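Local coordinates for protein klebicin C activity (Klebsiella pneumoniae, PDB 7NNA) that probably binds the outer-membrane efflux channel TolC as part of the import of a bacteriocin toxin into the cell, at residues S13-A19 / A169-E173; Q43-A47 / E137-Q141; H67-V72 / A112-E117. One frame throughout, in Å; residues are numbered along the deposited sequence.

All three contacts join the same two long helices, 14-79 and 93-197, which run antiparallel as a helical hairpin. They are nested along the chain: contact 3 lies inside the loop closed by contact 2, and contact 2 inside that closed by contact 1. Contact 2 sits near the centre of the chain. Contacts 1 and 3 lie about 40 Å from that centre on opposite sides, their own centres 81 Å apart, while contact 2 is 45 Å from contact 1 and 37 Å from contact 3, centre to centre. The interface changes along the rod, from a salt bridge with water in contact 1, through amide hydrogen bonds in contact 2, to apolar packing in contact 3.

Contact 1 of 3, residues S13-A19 / A169-E173; sequences SLTRLQA and AEKAE
Here the N-terminal end of helix 14-79 is laid against helix 93-197. The segments 14-19 and 169-173 are both alpha-helical, their axes 9.0 Å apart at closest approach and antiparallel at 166°. In register, Thr15 CA faces Ala169 CA at 4.8 Å, a close approach that the small Ala169 permits. Ser13, in an extended conformation (psi 155°), is the N-cap: with chi1 at p its OG accepts from Arg16 N at 3.1 Å, and Leu17 N donates to Ser13 O at 2.9 Å. The salt bridge across the helices is bidentate and nearly linear. Arg16 (chi1 and chi2 m, chi3 t) reaches over Ala169 and donates from NE to Glu173 OE2 at 2.8 Å and from NH2 to Glu173 OE1 at 3.0 Å. The carboxylate therefore lies near the guanidinium plane, while Ala169 CB packs over one face of the group, 3.7 Å from Arg16 NE. Apolar contact is slight, Ala19 CB lying 4.5 Å from Ala169 CB; the Thr15 hydroxyl rests against the alanines, OG1 3.8 Å from Ala172 CB. Two waters complete the polar network. Water 1 is bonded to Ser13 OG (2.8 Å) and Thr15 OG1 (3.0 Å), and donates to Ala169 O (3.1 Å) and Glu173 OE2 (2.7 Å). Water 2 joins Arg16 NH1 (3.1 Å) to Glu170 OE2 (2.5 Å), an oxygen that also pairs with Arg166. With alanines close in, a direct Arg16-Glu173 salt bridge and bridging waters, this end of the antiparallel hairpin is held mainly by polar, solvent-accessible interactions.

Contact 2 of 3, residues Q43-A47 / E137-Q141; sequences QAERA and EQRKQ
Gln43 supplies the amide that bonds the two helices together at this level. Its side chain, chi1 t and chi2 p, points across the interface, and NE2 uses its two hydrogens on one residue: it donates to Glu137 OE1 at 2.7 Å and to the backbone Glu137 O at 3.0 Å. That carbonyl also accepts the helical bond from Gln141 N at 3.0 Å, so it serves two donors. Gln43 OE1 turns back to its own helix and takes Arg46 NE at 3.2 Å and Arg46 NH2 at 2.9 Å, one turn on. Glu137, with chi1 and chi2 both m, is further paired with Lys140, whose NZ lies 3.0 Å from Glu137 OE1 in a salt bridge and gives a weak bond to Glu137 OE2 at 3.2 Å. Segments 43-47 and 137-141, both alpha-helical, belong to the two arms of a long antiparallel helical hairpin; their axes come within 8.7 Å and cross at -161°. The register sets Ala47 CA 4.9 Å from Glu137 CA, and Gln43 CA 5.6 Å from Gln141 CA. Ala47 is buried, its CA 3.7 Å from Glu137 CB, with Glu137 also touching Ala50, further along helix 14-79. Gln141 (chi1 and chi2 t) extends along the alanines: its OE1 is 3.4 Å from both Ala44 CA and Ala47 CB, while its NE2 is satisfied by Glu145. Gln138 OE1 is taken by Gln134. Gln43 CG packs 3.5 Å from Gln141 CA.

Contact 3 of 3, residues H67-V72 / A112-E117; sequences HLKDVV and ARKKAE
Segments 67-72 and 112-117 are regular alpha helix throughout, running antiparallel with a signed crossing angle of -165° and their axes 8.8 Å apart. They form part of the helical hairpin made by helices 14-79 and 93-197, on the side of the chain's centre where the two helices are connected. In register, Leu68 CA stands 5.0 Å from Ala116 CA and Val71 CA 5.6 Å from Arg113 CA. No hydrogen bond crosses between the segments, and the contact is largely apolar. Ala116 points toward the partner helix and is buried; its CB meets Leu68 CA at 3.9 Å, Val71 CG2 at 4.3 Å and His67 CD2 at 3.7 Å. Leu68, chi1 t and chi2 p, extends CD1 to 3.8 Å from both Arg113 O and Glu117 CB. Val71, chi1 t, sets CG1 3.5 Å from Arg113 CA and 4.2 Å from Ala112 CB. Arg113 lends its aliphatic part to the interface, CD lying 3.9 Å from Val72 CG2, while its charged end turns to its own helix: NH2 pairs with Glu110, and NH1 donates to Glu117 OE1 at 2.9 Å.

Contact 1 of 3, residues S13-A19 / A169-E173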
loop_
_atom_site.group_PDB
_atom_site.type_symbol
_atom_site.label_atom_id
_atom_site.label_comp_id
_atom_site.label_asym_id
_atom_site.label_seq_id
_atom_site.Cartn_x
_atom_site.Cartn_y
_atom_site.Cartn_z
ATOM N N SER A 13 -9.697 23.557 -36.300
ATOM C CA SER A 13 -11.082 23.093 -36.380
ATOM C C SER A 13 -11.574 22.712 -34.980
ATOM O O SER A 13 -10.751 22.342 -34.120
ATOM C CB SER A 13 -11.173 21.868 -37.287
ATOM O OG SER A 13 -10.503 20.730 -36.749
ATOM N N LEU A 14 -12.912 22.767 -34.747
ATOM C CA LEU A 14 -13.428 22.425 -33.431
ATOM C C LEU A 14 -13.100 20.952 -33.078
ATOM O O LEU A 14 -12.745 20.667 -31.926
ATOM C CB LEU A 14 -14.950 22.708 -33.359
ATOM C CG LEU A 14 -15.625 22.267 -32.056
ATOM C CD1 LEU A 14 -15.049 23.033 -30.836
ATOM C CD2 LEU A 14 -17.155 22.415 -32.136
ATOM N N THR A 15 -13.151 20.027 -34.082
ATOM C CA THR A 15 -12.836 18.621 -33.773
ATOM C C THR A 15 -11.393 18.471 -33.386
ATOM O O THR A 15 -11.088 17.665 -32.479
ATOM C CB THR A 15 -13.190 17.667 -34.911
ATOM O OG1 THR A 15 -12.612 18.191 -36.113
ATOM C CG2 THR A 15 -14.678 17.506 -35.101
ATOM N N ARG A 16 -10.475 19.236 -34.030
ATOM C CA ARG A 16 -9.059 19.121 -33.610
ATOM C C ARG A 16 -8.882 19.707 -32.228
ATOM O O ARG A 16 -8.089 19.162 -31.442
ATOM C CB ARG A 16 -8.091 19.837 -34.568
ATOM C CG ARG A 16 -7.605 18.996 -35.715
ATOM C CD ARG A 16 -6.783 17.764 -35.338
ATOM N NE ARG A 16 -6.696 16.961 -36.560
ATOM C CZ ARG A 16 -6.275 15.711 -36.647
ATOM N NH1 ARG A 16 -5.829 15.082 -35.580
ATOM N NH2 ARG A 16 -6.290 15.083 -37.811
ATOM N N LEU A 17 -9.544 20.841 -31.932
ATOM C CA LEU A 17 -9.433 21.423 -30.584
ATOM C C LEU A 17 -9.972 20.497 -29.511
ATOM O O LEU A 17 -9.384 20.408 -28.411
ATOM C CB LEU A 17 -10.062 22.816 -30.521
ATOM C CG LEU A 17 -9.312 23.823 -31.407
ATOM C CD1 LEU A 17 -10.114 25.132 -31.596
ATOM C CD2 LEU A 17 -7.944 24.067 -30.889
ATOM N N GLN A 18 -11.094 19.783 -29.800
ATOM C CA GLN A 18 -11.679 18.794 -28.887
ATOM C C GLN A 18 -10.712 17.607 -28.707
ATOM O O GLN A 18 -10.571 17.109 -27.603
ATOM C CB GLN A 18 -13.045 18.283 -29.418
ATOM C CG GLN A 18 -14.115 19.374 -29.464
ATOM C CD GLN A 18 -15.289 19.105 -28.535
ATOM O OE1 GLN A 18 -15.149 19.114 -27.320
ATOM N NE2 GLN A 18 -16.489 18.883 -29.089
ATOM N N ALA A 19 -10.043 17.156 -29.780
ATOM C CA ALA A 19 -9.051 16.051 -29.662
ATOM C C ALA A 19 -7.862 16.535 -28.790
ATOM O O ALA A 19 -7.346 15.746 -27.997
ATOM C CB ALA A 19 -8.541 15.617 -31.064
ATOM N N ALA A 169 -11.652 13.859 -35.614
ATOM C CA ALA A 169 -10.953 14.971 -36.253
ATOM C C ALA A 169 -10.431 14.563 -37.634
ATOM O O ALA A 169 -10.565 15.329 -38.642
ATOM C CB ALA A 169 -9.828 15.472 -35.332
ATOM N N GLU A 170 -9.893 13.336 -37.731
ATOM C CA GLU A 170 -9.379 12.824 -39.017
ATOM C C GLU A 170 -10.500 12.648 -40.045
ATOM O O GLU A 170 -10.326 12.981 -41.239
ATOM C CB GLU A 170 -8.662 11.483 -38.759
ATOM C CG GLU A 170 -7.386 11.657 -37.952
ATOM C CD GLU A 170 -6.751 10.355 -37.475
ATOM O OE1 GLU A 170 -7.148 9.277 -37.980
ATOM O OE2 GLU A 170 -5.831 10.411 -36.624
ATOM N N LYS A 171 -11.663 12.172 -39.588
ATOM C CA LYS A 171 -12.836 11.957 -40.435
ATOM C C LYS A 171 -13.399 13.268 -40.923
ATOM O O LYS A 171 -13.810 13.354 -42.089
ATOM C CB LYS A 171 -13.924 11.188 -39.647
ATOM C CG LYS A 171 -15.125 10.734 -40.492
ATOM C CD LYS A 171 -15.916 9.670 -39.700
ATOM C CE LYS A 171 -17.392 9.585 -40.034
ATOM N NZ LYS A 171 -17.974 8.319 -39.519
ATOM N N ALA A 172 -13.406 14.305 -40.071
ATOM C CA ALA A 172 -13.913 15.624 -40.475
ATOM C C ALA A 172 -13.024 16.220 -41.559
ATOM O O ALA A 172 -13.524 16.845 -42.496
ATOM C CB ALA A 172 -13.985 16.573 -39.270
ATOM N N GLU A 173 -11.709 16.021 -41.449
ATOM C CA GLU A 173 -10.777 16.507 -42.473
ATOM C C GLU A 173 -10.902 15.666 -43.754
ATOM O O GLU A 173 -10.949 16.231 -44.840
ATOM C CB GLU A 173 -9.343 16.456 -41.936
ATOM C CG GLU A 173 -9.051 17.574 -40.969
ATOM C CD GLU A 173 -7.916 17.273 -39.998
ATOM O OE1 GLU A 173 -7.051 16.428 -40.330
ATOM O OE2 GLU A 173 -7.889 17.891 -38.907
HETATM O O HOH W 1 -10.471 18.342 -38.161
HETATM O O HOH W 2 -4.444 12.431 -36.347
#

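Contact 2 of 3, residues Q43-A47 / E137-Q141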
loop_
_atom_site.group_PDB
_atom_site.type_symbol
_atom_site.label_atom_id
_atom_site.label_comp_id
_atom_site.label_asym_id
_atom_site.label_seq_id
_atom_site.Cartn_x
_atom_site.Cartn_y
_atom_site.Cartn_z
ATOM N N GLN A 43 4.050 1.326 -0.679
ATOM C CA GLN A 43 3.240 0.868 0.462
ATOM C C GLN A 43 3.378 -0.655 0.701
ATOM O O GLN A 43 3.357 -1.116 1.876
ATOM C CB GLN A 43 1.777 1.239 0.211
ATOM C CG GLN A 43 0.856 0.904 1.409
ATOM C CD GLN A 43 1.328 1.522 2.695
ATOM O OE1 GLN A 43 1.786 2.637 2.714
ATOM N NE2 GLN A 43 1.204 0.830 3.808
ATOM N N ALA A 44 3.506 -1.474 -0.379
ATOM C CA ALA A 44 3.804 -2.915 -0.212
ATOM C C ALA A 44 5.171 -3.065 0.507
ATOM O O ALA A 44 5.351 -3.982 1.342
ATOM C CB ALA A 44 3.902 -3.587 -1.588
ATOM N N GLU A 45 6.177 -2.182 0.152
ATOM C CA GLU A 45 7.450 -2.257 0.872
ATOM C C GLU A 45 7.293 -1.914 2.367
ATOM O O GLU A 45 7.938 -2.528 3.207
ATOM C CB GLU A 45 8.546 -1.433 0.192
ATOM C CG GLU A 45 8.854 -1.960 -1.206
ATOM C CD GLU A 45 9.295 -3.417 -1.249
ATOM O OE1 GLU A 45 10.160 -3.798 -0.436
ATOM O OE2 GLU A 45 8.736 -4.187 -2.059
ATOM N N ARG A 46 6.446 -0.947 2.704
ATOM C CA ARG A 46 6.191 -0.607 4.122
ATOM C C ARG A 46 5.474 -1.727 4.824
ATOM O O ARG A 46 5.800 -2.024 5.980
ATOM C CB ARG A 46 5.433 0.715 4.274
ATOM C CG ARG A 46 6.420 1.879 4.283
ATOM C CD ARG A 46 5.790 3.244 4.488
ATOM N NE ARG A 46 4.747 3.467 3.509
ATOM C CZ ARG A 46 4.841 4.273 2.467
ATOM N NH1 ARG A 46 5.938 5.006 2.274
ATOM N NH2 ARG A 46 3.845 4.376 1.625
ATOM N N ALA A 47 4.533 -2.404 4.142
ATOM C CA ALA A 47 3.872 -3.587 4.775
ATOM C C ALA A 47 4.927 -4.694 5.022
ATOM O O ALA A 47 4.919 -5.378 6.088
ATOM C CB ALA A 47 2.714 -4.093 3.862
ATOM N N GLU A 137 -0.541 -1.187 7.959
ATOM C CA GLU A 137 0.147 -1.014 6.661
ATOM C C GLU A 137 -0.556 -1.887 5.572
ATOM O O GLU A 137 -0.591 -1.495 4.417
ATOM C CB GLU A 137 1.623 -1.391 6.781
ATOM C CG GLU A 137 2.411 -0.405 7.647
ATOM C CD GLU A 137 2.230 1.089 7.397
ATOM O OE1 GLU A 137 2.178 1.532 6.229
ATOM O OE2 GLU A 137 2.155 1.839 8.395
ATOM N N GLN A 138 -1.062 -3.077 5.935
ATOM C CA GLN A 138 -1.800 -3.927 4.988
ATOM C C GLN A 138 -3.130 -3.268 4.655
ATOM O O GLN A 138 -3.539 -3.289 3.505
ATOM C CB GLN A 138 -2.044 -5.301 5.628
ATOM C CG GLN A 138 -0.730 -6.069 5.762
ATOM C CD GLN A 138 -0.879 -7.435 6.453
ATOM O OE1 GLN A 138 0.086 -8.174 6.560
ATOM N NE2 GLN A 138 -2.045 -7.812 6.959
ATOM N N ARG A 139 -3.789 -2.623 5.623
ATOM C CA ARG A 139 -5.062 -1.926 5.353
ATOM C C ARG A 139 -4.801 -0.798 4.327
ATOM O O ARG A 139 -5.585 -0.622 3.341
ATOM C CB ARG A 139 -5.638 -1.330 6.678
ATOM C CG ARG A 139 -7.036 -0.684 6.513
ATOM C CD ARG A 139 -7.434 0.277 7.688
ATOM N NE ARG A 139 -6.571 1.476 7.733
ATOM C CZ ARG A 139 -6.691 2.530 6.930
ATOM N NH1 ARG A 139 -7.658 2.576 6.018
ATOM N NH2 ARG A 139 -5.834 3.534 7.013
ATOM N N LYS A 140 -3.747 -0.005 4.570
ATOM C CA LYS A 140 -3.448 1.113 3.660
ATOM C C LYS A 140 -3.093 0.600 2.266
ATOM O O LYS A 140 -3.453 1.218 1.254
ATOM C CB LYS A 140 -2.291 1.949 4.211
ATOM C CG LYS A 140 -2.703 2.621 5.509
ATOM C CD LYS A 140 -1.730 3.643 6.026
ATOM C CE LYS A 140 -0.409 3.059 6.355
ATOM N NZ LYS A 140 0.615 4.109 6.656
ATOM N N GLN A 141 -2.326 -0.498 2.207
ATOM C CA GLN A 141 -1.981 -1.097 0.919
ATOM C C GLN A 141 -3.243 -1.503 0.120
ATOM O O GLN A 141 -3.334 -1.185 -1.070
ATOM C CB GLN A 141 -1.067 -2.334 1.137
ATOM C CG GLN A 141 -0.519 -2.813 -0.242
ATOM C CD GLN A 141 0.277 -4.102 -0.098
ATOM O OE1 GLN A 141 0.915 -4.321 0.940
ATOM N NE2 GLN A 141 0.204 -4.981 -1.092
#

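Contact 3 of 3, residues H67-V72 / A112-E117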
loop_
_atom_site.group_PDB
_atom_site.type_symbol
_atom_site.label_atom_id
_atom_site.label_comp_id
_atom_site.label_asym_id
_atom_site.label_seq_id
_atom_site.Cartn_x
_atom_site.Cartn_y
_atom_site.Cartn_z
ATOM N N HIS A 67 12.977 -15.832 30.029
ATOM C CA HIS A 67 13.795 -15.337 31.135
ATOM C C HIS A 67 12.980 -15.280 32.449
ATOM O O HIS A 67 13.462 -15.724 33.490
ATOM C CB HIS A 67 14.413 -13.993 30.795
ATOM C CG HIS A 67 15.256 -13.502 31.907
ATOM N ND1 HIS A 67 16.363 -14.211 32.324
ATOM C CD2 HIS A 67 15.102 -12.420 32.691
ATOM C CE1 HIS A 67 16.877 -13.517 33.324
ATOM N NE2 HIS A 67 16.170 -12.411 33.554
ATOM N N LEU A 68 11.732 -14.810 32.377
ATOM C CA LEU A 68 10.827 -14.769 33.528
ATOM C C LEU A 68 10.593 -16.202 34.053
ATOM O O LEU A 68 10.724 -16.460 35.242
ATOM C CB LEU A 68 9.495 -14.134 33.084
ATOM C CG LEU A 68 8.335 -14.186 34.092
ATOM C CD1 LEU A 68 8.720 -13.502 35.451
ATOM C CD2 LEU A 68 7.165 -13.511 33.520
ATOM N N LYS A 69 10.358 -17.156 33.159
ATOM C CA LYS A 69 10.171 -18.555 33.527
ATOM C C LYS A 69 11.439 -19.070 34.302
ATOM O O LYS A 69 11.314 -19.711 35.362
ATOM C CB LYS A 69 9.934 -19.361 32.225
ATOM C CG LYS A 69 9.518 -20.815 32.418
ATOM C CD LYS A 69 9.799 -21.646 31.132
ATOM C CE LYS A 69 10.614 -22.905 31.437
ATOM N NZ LYS A 69 11.536 -22.698 32.603
ATOM N N ASP A 70 12.653 -18.719 33.801
ATOM C CA ASP A 70 13.905 -19.122 34.482
ATOM C C ASP A 70 14.073 -18.512 35.915
ATOM O O ASP A 70 14.637 -19.141 36.819
ATOM C CB ASP A 70 15.088 -18.682 33.632
ATOM C CG ASP A 70 15.168 -19.369 32.297
ATOM O OD1 ASP A 70 14.611 -20.496 32.164
ATOM O OD2 ASP A 70 15.772 -18.791 31.385
ATOM N N VAL A 71 13.627 -17.258 36.105
ATOM C CA VAL A 71 13.693 -16.607 37.416
ATOM C C VAL A 71 12.646 -17.241 38.333
ATOM O O VAL A 71 12.926 -17.503 39.538
ATOM C CB VAL A 71 13.535 -15.058 37.330
ATOM C CG1 VAL A 71 13.561 -14.447 38.730
ATOM C CG2 VAL A 71 14.650 -14.457 36.476
ATOM N N VAL A 72 11.441 -17.545 37.791
ATOM C CA VAL A 72 10.452 -18.277 38.606
ATOM C C VAL A 72 11.049 -19.669 39.090
ATOM O O VAL A 72 10.876 -20.031 40.243
ATOM C CB VAL A 72 9.097 -18.437 37.867
ATOM C CG1 VAL A 72 8.185 -19.368 38.642
ATOM C CG2 VAL A 72 8.409 -17.068 37.673
ATOM N N ALA A 112 14.180 -9.726 41.409
ATOM C CA ALA A 112 14.609 -10.092 40.054
ATOM C C ALA A 112 13.420 -10.613 39.220
ATOM O O ALA A 112 13.363 -10.438 37.992
ATOM C CB ALA A 112 15.689 -11.167 40.140
ATOM N N ARG A 113 12.472 -11.257 39.856
ATOM C CA ARG A 113 11.291 -11.811 39.142
ATOM C C ARG A 113 10.376 -10.663 38.754
ATOM O O ARG A 113 9.876 -10.627 37.627
ATOM C CB ARG A 113 10.548 -12.811 40.061
ATOM C CG ARG A 113 9.494 -13.622 39.239
ATOM C CD ARG A 113 8.281 -14.015 40.118
ATOM N NE ARG A 113 7.654 -12.825 40.725
ATOM C CZ ARG A 113 6.835 -11.969 40.113
ATOM N NH1 ARG A 113 6.401 -12.212 38.872
ATOM N NH2 ARG A 113 6.431 -10.876 40.735
ATOM N N LYS A 114 10.201 -9.683 39.650
ATOM C CA LYS A 114 9.372 -8.501 39.350
ATOM C C LYS A 114 9.943 -7.744 38.154
ATOM O O LYS A 114 9.176 -7.288 37.275
ATOM C CB LYS A 114 9.328 -7.567 40.583
ATOM C CG LYS A 114 8.233 -7.934 41.587
ATOM C CD LYS A 114 8.087 -6.820 42.670
ATOM C CE LYS A 114 6.852 -6.996 43.556
ATOM N NZ LYS A 114 6.817 -8.251 44.474
ATOM N N LYS A 115 11.270 -7.620 38.090
ATOM C CA LYS A 115 11.906 -6.943 36.960
ATOM C C LYS A 115 11.789 -7.767 35.679
ATOM O O LYS A 115 11.446 -7.208 34.621
ATOM C CB LYS A 115 13.367 -6.668 37.299
ATOM C CG LYS A 115 14.104 -5.893 36.232
ATOM C CD LYS A 115 15.587 -5.954 36.449
ATOM C CE LYS A 115 16.308 -5.051 35.474
ATOM N NZ LYS A 115 17.763 -5.232 35.593
ATOM N N ALA A 116 12.015 -9.102 35.744
ATOM C CA ALA A 116 11.851 -9.931 34.532
ATOM C C ALA A 116 10.395 -9.863 34.019
ATOM O O ALA A 116 10.150 -9.841 32.773
ATOM C CB ALA A 116 12.227 -11.370 34.794
ATOM N N GLU A 117 9.434 -9.795 34.963
ATOM C CA GLU A 117 8.056 -9.706 34.554
ATOM C C GLU A 117 7.729 -8.353 33.926
ATOM O O GLU A 117 7.032 -8.302 32.903
ATOM C CB GLU A 117 7.073 -10.077 35.673
ATOM C CG GLU A 117 5.685 -10.165 35.062
ATOM C CD GLU A 117 4.657 -10.865 35.905
ATOM O OE1 GLU A 117 4.717 -10.692 37.138
ATOM O OE2 GLU A 117 3.797 -11.589 35.344
#